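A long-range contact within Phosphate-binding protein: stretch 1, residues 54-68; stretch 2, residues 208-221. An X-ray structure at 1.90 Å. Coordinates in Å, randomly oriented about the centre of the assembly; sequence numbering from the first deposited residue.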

ATOM      1  N   TYR A  54      -9.937   8.863  11.620  1.00 15.25           N
ATOM      2  CA  TYR A  54     -10.989   9.376  10.744  1.00 16.30           C
ATOM      3  C   TYR A  54     -12.076   8.375  10.473  1.00 16.97           C
ATOM      4  O   TYR A  54     -13.277   8.697  10.558  1.00 17.35           O
ATOM      5  CB  TYR A  54     -10.456   9.814   9.376  1.00 17.54           C
ATOM      6  CG  TYR A  54      -9.657  11.060   9.336  1.00 18.17           C
ATOM      7  CD1 TYR A  54      -9.772  12.042  10.317  1.00 20.73           C
ATOM      8  CD2 TYR A  54      -8.800  11.288   8.281  1.00 19.92           C
ATOM      9  CE1 TYR A  54      -9.050  13.219  10.246  1.00 22.51           C
ATOM     10  CE2 TYR A  54      -8.064  12.444   8.209  1.00 20.62           C
ATOM     11  CZ  TYR A  54      -8.207  13.416   9.202  1.00 23.48           C
ATOM     12  OH  TYR A  54      -7.498  14.567   9.147  1.00 23.91           O
ATOM     13  N   LEU A  55     -11.662   7.173  10.099  1.00 17.66           N
ATOM     14  CA  LEU A  55     -12.638   6.126   9.789  1.00 19.18           C
ATOM     15  C   LEU A  55     -13.522   5.847  10.971  1.00 18.74           C
ATOM     16  O   LEU A  55     -14.728   5.898  10.836  1.00 18.92           O
ATOM     17  CB  LEU A  55     -11.921   4.857   9.336  1.00 18.47           C
ATOM     18  CG  LEU A  55     -11.373   4.976   7.896  1.00 18.97           C
ATOM     19  CD1 LEU A  55     -10.376   3.844   7.712  1.00 18.71           C
ATOM     20  CD2 LEU A  55     -12.510   4.860   6.855  1.00 19.55           C
ATOM     21  N   ARG A  56     -12.901   5.608  12.128  1.00 19.94           N
ATOM     22  CA  ARG A  56     -13.611   5.297  13.386  1.00 22.59           C
ATOM     23  C   ARG A  56     -14.561   6.446  13.755  1.00 19.49           C
ATOM     24  O   ARG A  56     -15.660   6.220  14.192  1.00 17.72           O
ATOM     25  CB  ARG A  56     -12.640   4.997  14.518  1.00 22.07           C
ATOM     26  CG  ARG A  56     -13.329   4.843  15.872  1.00 28.02           C
ATOM     27  CD  ARG A  56     -12.430   4.209  16.892  1.00 29.43           C
ATOM     28  NE  ARG A  56     -11.199   5.020  17.026  1.00 30.64           N
ATOM     29  CZ  ARG A  56     -10.033   4.770  16.439  1.00 29.25           C
ATOM     30  NH1 ARG A  56      -9.886   3.702  15.702  1.00 30.99           N
ATOM     31  NH2 ARG A  56      -8.986   5.617  16.608  1.00 33.01           N
ATOM     32  N   ARG A  57     -14.155   7.683  13.508  1.00 19.61           N
ATOM     33  CA  ARG A  57     -15.026   8.819  13.812  1.00 19.69           C
ATOM     34  C   ARG A  57     -16.018   9.174  12.704  1.00 20.41           C
ATOM     35  O   ARG A  57     -16.765  10.127  12.860  1.00 20.50           O
ATOM     36  CB  ARG A  57     -14.177  10.015  14.195  1.00 19.58           C
ATOM     37  CG  ARG A  57     -13.464   9.820  15.529  1.00 19.76           C
ATOM     38  CD  ARG A  57     -12.705  11.071  15.869  1.00 18.62           C
ATOM     39  NE  ARG A  57     -11.444  11.127  15.146  1.00 17.29           N
ATOM     40  CZ  ARG A  57     -11.028  12.128  14.393  1.00 18.26           C
ATOM     41  NH1 ARG A  57     -11.791  13.187  14.185  1.00 20.22           N
ATOM     42  NH2 ARG A  57      -9.844  12.035  13.801  1.00 18.07           N
ATOM     43  N   GLY A  58     -16.064   8.399  11.624  1.00 19.59           N
ATOM     44  CA  GLY A  58     -17.004   8.690  10.510  1.00 20.51           C
ATOM     45  C   GLY A  58     -16.620   9.879   9.641  1.00 21.05           C
ATOM     46  O   GLY A  58     -17.447  10.414   8.958  1.00 18.97           O
ATOM     47  N   ARG A  59     -15.361  10.274   9.626  1.00 17.84           N
ATOM     48  CA  ARG A  59     -14.940  11.399   8.796  1.00 19.06           C
ATOM     49  C   ARG A  59     -14.519  10.965   7.416  1.00 17.34           C
ATOM     50  O   ARG A  59     -14.411  11.802   6.544  1.00 17.04           O
ATOM     51  CB  ARG A  59     -13.763  12.164   9.426  1.00 19.50           C
ATOM     52  CG  ARG A  59     -14.011  12.567  10.884  1.00 25.77           C
ATOM     53  CD  ARG A  59     -15.070  13.623  11.026  1.00 28.54           C
ATOM     54  NE  ARG A  59     -15.086  14.093  12.447  1.00 39.77           N
ATOM     55  CZ  ARG A  59     -15.835  13.548  13.408  1.00 38.98           C
ATOM     56  NH1 ARG A  59     -16.665  12.539  13.123  1.00 50.31           N
ATOM     57  NH2 ARG A  59     -15.776  13.993  14.645  1.00 36.19           N
ATOM     58  N   VAL A  60     -14.176   9.699   7.261  1.00 17.39           N
ATOM     59  CA  VAL A  60     -13.926   9.119   5.992  1.00 16.63           C
ATOM     60  C   VAL A  60     -14.773   7.894   5.883  1.00 18.93           C
ATOM     61  O   VAL A  60     -14.864   7.067   6.793  1.00 21.13           O
ATOM     62  CB  VAL A  60     -12.443   8.758   5.861  1.00 16.82           C
ATOM     63  CG1 VAL A  60     -12.166   7.882   4.641  1.00 16.85           C
ATOM     64  CG2 VAL A  60     -11.617  10.060   5.804  1.00 17.53           C
ATOM     65  N   ASP A  61     -15.329   7.718   4.696  1.00 20.19           N
ATOM     66  CA  ASP A  61     -16.193   6.581   4.434  1.00 17.83           C
ATOM     67  C   ASP A  61     -15.565   5.455   3.669  1.00 16.32           C
ATOM     68  O   ASP A  61     -15.931   4.322   3.879  1.00 16.39           O
ATOM     69  CB  ASP A  61     -17.386   7.027   3.690  1.00 17.97           C
ATOM     70  CG  ASP A  61     -18.232   8.011   4.492  1.00 18.80           C
ATOM     71  OD1 ASP A  61     -18.659   7.664   5.596  1.00 20.74           O
ATOM     72  OD2 ASP A  61     -18.451   9.122   3.992  1.00 20.76           O
ATOM     73  N   TRP A  62     -14.666   5.771   2.752  1.00 17.44           N
ATOM     74  CA  TRP A  62     -14.234   4.851   1.740  1.00 17.15           C
ATOM     75  C   TRP A  62     -12.799   5.205   1.399  1.00 16.80           C
ATOM     76  O   TRP A  62     -12.488   6.375   1.203  1.00 15.71           O
ATOM     77  CB  TRP A  62     -15.180   4.964   0.547  1.00 18.53           C
ATOM     78  CG  TRP A  62     -14.661   4.460  -0.768  1.00 18.86           C
ATOM     79  CD1 TRP A  62     -13.851   3.374  -1.007  1.00 18.52           C
ATOM     80  CD2 TRP A  62     -14.950   5.017  -2.039  1.00 18.76           C
ATOM     81  NE1 TRP A  62     -13.585   3.249  -2.354  1.00 18.37           N
ATOM     82  CE2 TRP A  62     -14.273   4.222  -3.020  1.00 18.60           C
ATOM     83  CE3 TRP A  62     -15.725   6.101  -2.461  1.00 18.83           C
ATOM     84  CZ2 TRP A  62     -14.294   4.537  -4.388  1.00 18.43           C
ATOM     85  CZ3 TRP A  62     -15.774   6.385  -3.847  1.00 18.74           C
ATOM     86  CH2 TRP A  62     -15.055   5.611  -4.775  1.00 19.48           C
ATOM     87  N   VAL A  63     -11.927   4.214   1.464  1.00 15.67           N
ATOM     88  CA  VAL A  63     -10.547   4.405   1.057  1.00 17.12           C
ATOM     89  C   VAL A  63     -10.165   3.316   0.065  1.00 17.38           C
ATOM     90  O   VAL A  63     -10.677   2.205   0.148  1.00 14.74           O
ATOM     91  CB  VAL A  63      -9.574   4.406   2.228  1.00 16.92           C
ATOM     92  CG1 VAL A  63      -9.866   5.525   3.227  1.00 16.93           C
ATOM     93  CG2 VAL A  63      -9.546   3.032   2.885  1.00 17.23           C
ATOM     94  N   SER A  64      -9.232   3.626  -0.832  1.00 17.15           N
ATOM     95  CA  SER A  64      -8.713   2.657  -1.734  1.00 18.21           C
ATOM     96  C   SER A  64      -7.266   2.574  -1.361  1.00 18.47           C
ATOM     97  O   SER A  64      -6.606   3.559  -1.470  1.00 17.71           O
ATOM     98  CB  SER A  64      -8.835   3.124  -3.168  1.00 21.15           C
ATOM     99  OG  SER A  64      -8.435   2.074  -4.042  1.00 21.11           O
ATOM    100  N   GLU A  65      -6.799   1.417  -0.911  1.00 18.17           N
ATOM    101  CA  GLU A  65      -5.431   1.241  -0.299  1.00 19.05           C
ATOM    102  C   GLU A  65      -4.806  -0.037  -0.747  1.00 17.95           C
ATOM    103  O   GLU A  65      -5.521  -0.987  -1.155  1.00 15.69           O
ATOM    104  CB  GLU A  65      -5.534   1.107   1.207  1.00 21.18           C
ATOM    105  CG  GLU A  65      -5.981   2.346   1.894  1.00 22.40           C
ATOM    106  CD  GLU A  65      -5.002   3.483   1.823  1.00 23.21           C
ATOM    107  OE1 GLU A  65      -3.856   3.285   1.465  1.00 22.93           O
ATOM    108  OE2 GLU A  65      -5.447   4.602   2.151  1.00 28.23           O
ATOM    109  N   THR A  66      -3.483  -0.119  -0.593  1.00 16.33           N
ATOM    110  CA  THR A  66      -2.838  -1.379  -0.807  1.00 16.45           C
ATOM    111  C   THR A  66      -3.232  -2.274   0.348  1.00 16.90           C
ATOM    112  O   THR A  66      -3.590  -1.797   1.367  1.00 15.67           O
ATOM    113  CB  THR A  66      -1.339  -1.212  -0.861  1.00 18.99           C
ATOM    114  OG1 THR A  66      -0.929  -0.754   0.421  1.00 18.64           O
ATOM    115  CG2 THR A  66      -0.946  -0.181  -1.999  1.00 19.47           C
ATOM    116  N   THR A  67      -3.152  -3.573   0.163  1.00 16.60           N
ATOM    117  CA  THR A  67      -3.723  -4.494   1.109  1.00 16.46           C
ATOM    118  C   THR A  67      -3.130  -4.499   2.511  1.00 16.39           C
ATOM    119  O   THR A  67      -3.848  -4.731   3.449  1.00 19.38           O
ATOM    120  CB  THR A  67      -3.720  -5.890   0.517  1.00 16.17           C
ATOM    121  OG1 THR A  67      -2.428  -6.174   0.004  1.00 18.25           O
ATOM    122  CG2 THR A  67      -4.734  -5.960  -0.590  1.00 16.26           C
ATOM    123  N   GLY A  68      -1.826  -4.290   2.658  1.00 14.91           N
ATOM    124  CA  GLY A  68      -1.225  -4.159   3.963  1.00 15.27           C
ATOM    125  C   GLY A  68      -1.774  -2.986   4.776  1.00 14.32           C
ATOM    126  O   GLY A  68      -2.171  -3.157   5.923  1.00 14.85           O
TER
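Stretch 2 208-221: PVPRAVEMVRTGMD

Stretch 2 lies along stretch 1 as an antiparallel β neighbour. Strand 212-217 runs beside strand 62-66, with an angle of 153° between their N-to-C directions and a closest axis approach of 4.7 Å. The register pairs W62 with V216, V63 with M215, S64 with E214, E65 with V213 and T66 with A212. The two stretches bury 801 Å² between them.

V63 and E65 carry the backbone ladder. V63 N donates to M215 O at 2.9 Å, and M215 N returns a bond to V63 O at 2.8 Å. E65 N donates to V213 O at 3.1 Å, and V213 N donates to E65 O at 2.9 Å. Both amides and both carbonyls of each pair are thus satisfied. At the W62-V216 and S64-E214 pairs the backbones approach more closely, with CA-CA distances of 4.4 and 4.5 Å. Here CA-H...O contacts supplement the ladder: W62 CA lies 3.3 Å from M215 O.

The side chains of W62, S64, E214 and V216 share one face of the sheet. E214 uses both carboxylate oxygens there. W62 NE1 donates to OE1 of E214 at 2.7 Å, at the ring edge, near the plane of the indole. S64 OG donates to OE2 of E214 at a very short 2.4 Å. This OE2 also has a hydrogen bond elsewhere in the structure. The other face holds V63, E65, V213 and M215, where V63 CG2 packs 3.8 Å from M215 CB.

The ladder extends to D61, whose O accepts from R217 N at 3.0 Å. The side chains add a salt bridge, in which R217 NE donates to D61 OD1 at 2.9 Å. D61 OD2 is satisfied elsewhere. Water 2 accepts a weak bond from R217 NH2 at 2.7 Å; its O lies 2.8 Å from D61 OD1. G58 CA lies over one face of the guanidinium. Water 1 sits between the stretches, its O 2.8 Å from L55 O and 2.8 Å from T218 O. V60 O is the exception: it is buried by the contact, 3.3 Å from R217 CD, and has no polar partner in the model.

At the other end, stretch 1 turns into a helix at T67. T67 OG1 donates to P210 O at a very short 2.5 Å. T67 N makes a weak bond to R211 O at 3.3 Å. From R217, the last residue of the strand, to M220 the chain makes a type II turn, closed by M220 N to R217 O at 3.1 Å.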

ATOM      1  N   PRO A 208       3.415 -13.451  -3.421  1.00 23.87           N
ATOM      2  CA  PRO A 208       2.515 -12.360  -3.840  1.00 23.05           C
ATOM      3  C   PRO A 208       1.348 -12.280  -2.919  1.00 21.54           C
ATOM      4  O   PRO A 208       1.017 -13.250  -2.262  1.00 20.03           O
ATOM      5  CB  PRO A 208       2.087 -12.776  -5.246  1.00 23.93           C
ATOM      6  CG  PRO A 208       2.092 -14.263  -5.142  1.00 25.09           C
ATOM      7  CD  PRO A 208       3.345 -14.572  -4.353  1.00 24.66           C
ATOM      8  N   VAL A 209       0.769 -11.097  -2.838  1.00 19.45           N
ATOM      9  CA  VAL A 209      -0.469 -10.875  -2.092  1.00 18.08           C
ATOM     10  C   VAL A 209      -1.362 -10.093  -3.019  1.00 17.76           C
ATOM     11  O   VAL A 209      -0.871  -9.474  -3.948  1.00 16.90           O
ATOM     12  CB  VAL A 209      -0.199 -10.085  -0.767  1.00 18.21           C
ATOM     13  CG1 VAL A 209       0.699 -10.878   0.190  1.00 18.72           C
ATOM     14  CG2 VAL A 209       0.394  -8.747  -1.083  1.00 18.54           C
ATOM     15  N   PRO A 210      -2.676 -10.046  -2.727  1.00 19.68           N
ATOM     16  CA  PRO A 210      -3.482  -9.148  -3.479  1.00 19.81           C
ATOM     17  C   PRO A 210      -3.007  -7.735  -3.261  1.00 20.29           C
ATOM     18  O   PRO A 210      -2.648  -7.347  -2.174  1.00 21.79           O
ATOM     19  CB  PRO A 210      -4.888  -9.330  -2.958  1.00 18.66           C
ATOM     20  CG  PRO A 210      -4.817 -10.307  -1.885  1.00 20.79           C
ATOM     21  CD  PRO A 210      -3.381 -10.647  -1.599  1.00 19.99           C
ATOM     22  N   ARG A 211      -3.053  -7.014  -4.340  1.00 22.20           N
ATOM     23  CA  ARG A 211      -2.469  -5.717  -4.484  1.00 25.06           C
ATOM     24  C   ARG A 211      -3.204  -4.594  -3.767  1.00 22.70           C
ATOM     25  O   ARG A 211      -2.607  -3.753  -3.087  1.00 20.25           O
ATOM     26  CB  ARG A 211      -2.497  -5.470  -5.978  1.00 29.39           C
ATOM     27  CG  ARG A 211      -2.104  -4.115  -6.314  1.00 33.21           C
ATOM     28  CD  ARG A 211      -1.278  -4.074  -7.529  1.00 30.38           C
ATOM     29  NE  ARG A 211      -0.623  -2.799  -7.449  1.00 28.03           N
ATOM     30  CZ  ARG A 211      -0.163  -2.147  -8.492  1.00 29.40           C
ATOM     31  NH1 ARG A 211      -0.260  -2.645  -9.733  1.00 28.12           N
ATOM     32  NH2 ARG A 211       0.406  -0.982  -8.262  1.00 30.21           N
ATOM     33  N   ALA A 212      -4.518  -4.526  -3.947  1.00 18.29           N
ATOM     34  CA  ALA A 212      -5.259  -3.382  -3.385  1.00 16.53           C
ATOM     35  C   ALA A 212      -6.670  -3.770  -3.139  1.00 16.84           C
ATOM     36  O   ALA A 212      -7.106  -4.808  -3.631  1.00 13.97           O
ATOM     37  CB  ALA A 212      -5.180  -2.180  -4.283  1.00 16.29           C
ATOM     38  N   VAL A 213      -7.360  -2.937  -2.349  1.00 16.65           N
ATOM     39  CA  VAL A 213      -8.688  -3.270  -1.851  1.00 14.37           C
ATOM     40  C   VAL A 213      -9.376  -1.964  -1.536  1.00 15.06           C
ATOM     41  O   VAL A 213      -8.772  -1.010  -1.023  1.00 15.18           O
ATOM     42  CB  VAL A 213      -8.605  -4.188  -0.617  1.00 16.17           C
ATOM     43  CG1 VAL A 213      -7.768  -3.600   0.463  1.00 15.98           C
ATOM     44  CG2 VAL A 213      -9.964  -4.565  -0.034  1.00 14.55           C
ATOM     45  N   GLU A 214     -10.670  -1.916  -1.823  1.00 14.11           N
ATOM     46  CA  GLU A 214     -11.529  -0.837  -1.372  1.00 16.20           C
ATOM     47  C   GLU A 214     -12.028  -1.180   0.020  1.00 16.25           C
ATOM     48  O   GLU A 214     -12.604  -2.259   0.253  1.00 16.97           O
ATOM     49  CB  GLU A 214     -12.733  -0.704  -2.360  1.00 16.34           C
ATOM     50  CG  GLU A 214     -12.277  -0.529  -3.799  1.00 15.57           C
ATOM     51  CD  GLU A 214     -11.278   0.600  -3.921  1.00 17.44           C
ATOM     52  OE1 GLU A 214     -11.658   1.705  -3.517  1.00 15.48           O
ATOM     53  OE2 GLU A 214     -10.130   0.380  -4.397  1.00 16.94           O
ATOM     54  N   MET A 215     -11.863  -0.256   0.949  1.00 16.09           N
ATOM     55  CA  MET A 215     -12.326  -0.443   2.300  1.00 14.88           C
ATOM     56  C   MET A 215     -13.367   0.596   2.610  1.00 16.98           C
ATOM     57  O   MET A 215     -13.300   1.738   2.131  1.00 19.03           O
ATOM     58  CB  MET A 215     -11.219  -0.298   3.316  1.00 14.76           C
ATOM     59  CG  MET A 215      -9.972  -1.121   3.064  1.00 15.38           C
ATOM     60  SD  MET A 215     -10.194  -2.880   3.454  1.00 14.37           S
ATOM     61  CE  MET A 215     -10.205  -2.872   5.215  1.00 15.56           C
ATOM     62  N   VAL A 216     -14.324   0.200   3.429  1.00 16.24           N
ATOM     63  CA  VAL A 216     -15.296   1.153   3.936  1.00 16.87           C
ATOM     64  C   VAL A 216     -15.333   1.101   5.412  1.00 18.73           C
ATOM     65  O   VAL A 216     -15.079   0.062   6.065  1.00 18.88           O
ATOM     66  CB  VAL A 216     -16.725   0.979   3.394  1.00 17.50           C
ATOM     67  CG1 VAL A 216     -16.780   1.287   1.903  1.00 17.15           C
ATOM     68  CG2 VAL A 216     -17.294  -0.381   3.756  1.00 17.93           C
ATOM     69  N   ARG A 217     -15.728   2.225   5.979  1.00 19.73           N
ATOM     70  CA  ARG A 217     -15.664   2.353   7.393  1.00 19.32           C
ATOM     71  C   ARG A 217     -16.658   1.452   8.095  1.00 19.22           C
ATOM     72  O   ARG A 217     -17.777   1.235   7.652  1.00 17.09           O
ATOM     73  CB  ARG A 217     -15.877   3.777   7.831  1.00 20.34           C
ATOM     74  CG  ARG A 217     -17.276   4.299   7.648  1.00 20.27           C
ATOM     75  CD  ARG A 217     -17.362   5.619   8.371  1.00 21.39           C
ATOM     76  NE  ARG A 217     -18.657   6.194   8.136  1.00 22.97           N
ATOM     77  CZ  ARG A 217     -19.745   5.956   8.872  1.00 25.37           C
ATOM     78  NH1 ARG A 217     -19.743   5.141   9.923  1.00 26.09           N
ATOM     79  NH2 ARG A 217     -20.864   6.544   8.530  1.00 30.65           N
ATOM     80  N   THR A 218     -16.203   1.035   9.272  1.00 21.94           N
ATOM     81  CA  THR A 218     -17.051   0.452  10.294  1.00 24.40           C
ATOM     82  C   THR A 218     -18.250   1.332  10.485  1.00 23.16           C
ATOM     83  O   THR A 218     -18.138   2.583  10.617  1.00 25.63           O
ATOM     84  CB  THR A 218     -16.305   0.432  11.606  1.00 25.61           C
ATOM     85  OG1 THR A 218     -15.104  -0.323  11.467  1.00 24.74           O
ATOM     86  CG2 THR A 218     -17.207  -0.137  12.790  1.00 28.44           C
ATOM     87  N   GLY A 219     -19.407   0.711  10.482  1.00 23.61           N
ATOM     88  CA  GLY A 219     -20.650   1.460  10.664  1.00 24.57           C
ATOM     89  C   GLY A 219     -21.247   2.235   9.486  1.00 25.43           C
ATOM     90  O   GLY A 219     -22.324   2.861   9.636  1.00 26.34           O
ATOM     91  N   MET A 220     -20.622   2.193   8.308  1.00 23.44           N
ATOM     92  CA  MET A 220     -21.293   2.732   7.108  1.00 22.44           C
ATOM     93  C   MET A 220     -22.673   2.094   7.010  1.00 21.76           C
ATOM     94  O   MET A 220     -22.854   0.923   7.270  1.00 22.31           O
ATOM     95  CB  MET A 220     -20.517   2.396   5.849  1.00 21.73           C
ATOM     96  CG  MET A 220     -21.218   2.782   4.569  1.00 22.84           C
ATOM     97  SD  MET A 220     -20.141   2.341   3.207  1.00 22.30           S
ATOM     98  CE  MET A 220     -19.218   3.851   3.146  1.00 20.63           C
ATOM     99  N   ASP A 221     -23.631   2.886   6.640  1.00 23.90           N
ATOM    100  CA  ASP A 221     -24.996   2.427   6.454  1.00 26.08           C
ATOM    101  C   ASP A 221     -25.029   1.274   5.402  1.00 26.75           C
ATOM    102  O   ASP A 221     -24.479   1.407   4.315  1.00 22.58           O
ATOM    103  CB  ASP A 221     -25.823   3.634   6.044  1.00 29.75           C
ATOM    104  CG  ASP A 221     -27.185   3.269   5.501  1.00 35.02           C
ATOM    105  OD1 ASP A 221     -27.792   2.320   5.990  1.00 38.48           O
ATOM    106  OD2 ASP A 221     -27.639   3.954   4.576  1.00 43.70           O
TER
HETATM  107  O   HOH W   1     -17.100   4.837  11.910  1.00 31.09           O
HETATM  108  O   HOH W   2     -19.964   8.975   7.648  1.00 42.95           O